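Local coordinates for protein tapirin (Caldicellulosiruptor hydrothermalis, PDB 6N2C) that binds cellulose through a C-terminal beta-helix domain and is thought to mediate cell adhesion in this extremely thermophilic bacterium, at the zinc ion site. Residues are numbered along the deposited sequence; one frame, centred on the assembly and turned at random.

The zinc ion site. Residues 530-532, 551. With ZN (zinc ion), chain B.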
loop_
_atom_site.group_PDB
_atom_site.type_symbol
_atom_site.label_atom_id
_atom_site.label_comp_id
_atom_site.label_asym_id
_atom_site.label_seq_id
_atom_site.Cartn_x
_atom_site.Cartn_y
_atom_site.Cartn_z
ATOM N N HIS A 530 1.173 25.338 9.633
ATOM C CA HIS A 530 2.120 24.514 10.351
ATOM C C HIS A 530 1.419 24.013 11.603
ATOM O O HIS A 530 1.026 24.800 12.455
ATOM C CB HIS A 530 3.359 25.347 10.746
ATOM C CG HIS A 530 4.414 24.572 11.513
ATOM N ND1 HIS A 530 5.311 25.181 12.369
ATOM C CD2 HIS A 530 4.692 23.255 11.565
ATOM C CE1 HIS A 530 6.074 24.246 12.923
ATOM N NE2 HIS A 530 5.724 23.060 12.436
ATOM N N LEU A 531 1.295 22.705 11.708
ATOM C CA LEU A 531 0.694 22.078 12.885
ATOM C C LEU A 531 1.565 20.960 13.425
ATOM O O LEU A 531 1.823 19.952 12.720
ATOM C CB LEU A 531 -0.702 21.519 12.543
ATOM C CG LEU A 531 -1.843 22.505 12.420
ATOM C CD1 LEU A 531 -3.024 21.878 11.663
ATOM C CD2 LEU A 531 -2.293 22.927 13.823
ATOM N N ASP A 532 1.931 21.070 14.717
ATOM C CA ASP A 532 2.669 20.033 15.420
ATOM C C ASP A 532 1.734 19.513 16.482
ATOM O O ASP A 532 1.203 20.307 17.270
ATOM C CB ASP A 532 3.862 20.643 16.162
ATOM C CG ASP A 532 5.001 21.033 15.241
ATOM O OD1 ASP A 532 5.073 20.428 14.169
ATOM O OD2 ASP A 532 5.796 21.821 15.639
ATOM N N GLU A 551 3.308 17.827 11.567
ATOM C CA GLU A 551 4.273 16.926 12.167
ATOM C C GLU A 551 3.705 16.370 13.515
ATOM O O GLU A 551 3.208 17.127 14.314
ATOM C CB GLU A 551 5.554 17.675 12.516
ATOM C CG GLU A 551 6.492 18.088 11.331
ATOM C CD GLU A 551 6.035 19.348 10.595
ATOM O OE1 GLU A 551 5.823 20.380 11.261
ATOM O OE2 GLU A 551 5.838 19.331 9.341
HETATM ZN ZN ZN B . 6.349 21.305 12.925
#
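A zinc ion sits on one face of the beta-helix, near the C-terminal end of the domain. Strand 530-532 supplies His530 and Asp532, whose side chains project from the same face. Leu531, between them, points to the opposite side. Glu551 reaches in from the neighbouring strand 548-552, where its backbone lies beside that of Asp532.

In His530, CG is anti to the backbone N and beside the carbonyl carbon (chi1 180°), so the ring leans along the strand towards Asp532. The ring meets the metal tip first, with His530 NE2 1.9 Å from ZN. CD2 and CE1 flank the metal almost evenly, so the bond leaves the ring nearly straight. Asp532 leans back to meet it, its CG beside the backbone N, so the two side chains converge on the metal. Asp532 OD1 binds ZN at 2.0 Å. Asp532 OD2 is 2.8 Å from ZN, a longer contact, probably loosely modelled. Glu551 is bent at chi2 (80°), which folds its carboxylate back towards the metal. Glu551 OE1 binds ZN at 2.0 Å and lies at the edge of the His530 ring, in its plane.

NE2 of His530 and OD1 of Asp532 subtend 111° at the zinc. Further ligands may be unseen. If both carboxylates are ionised, they could offset the charge of the zinc. By tying two strands together the ion may stabilise this end of the beta-helix. Glu551 OE2 is turned away, 4.1 Å from ZN.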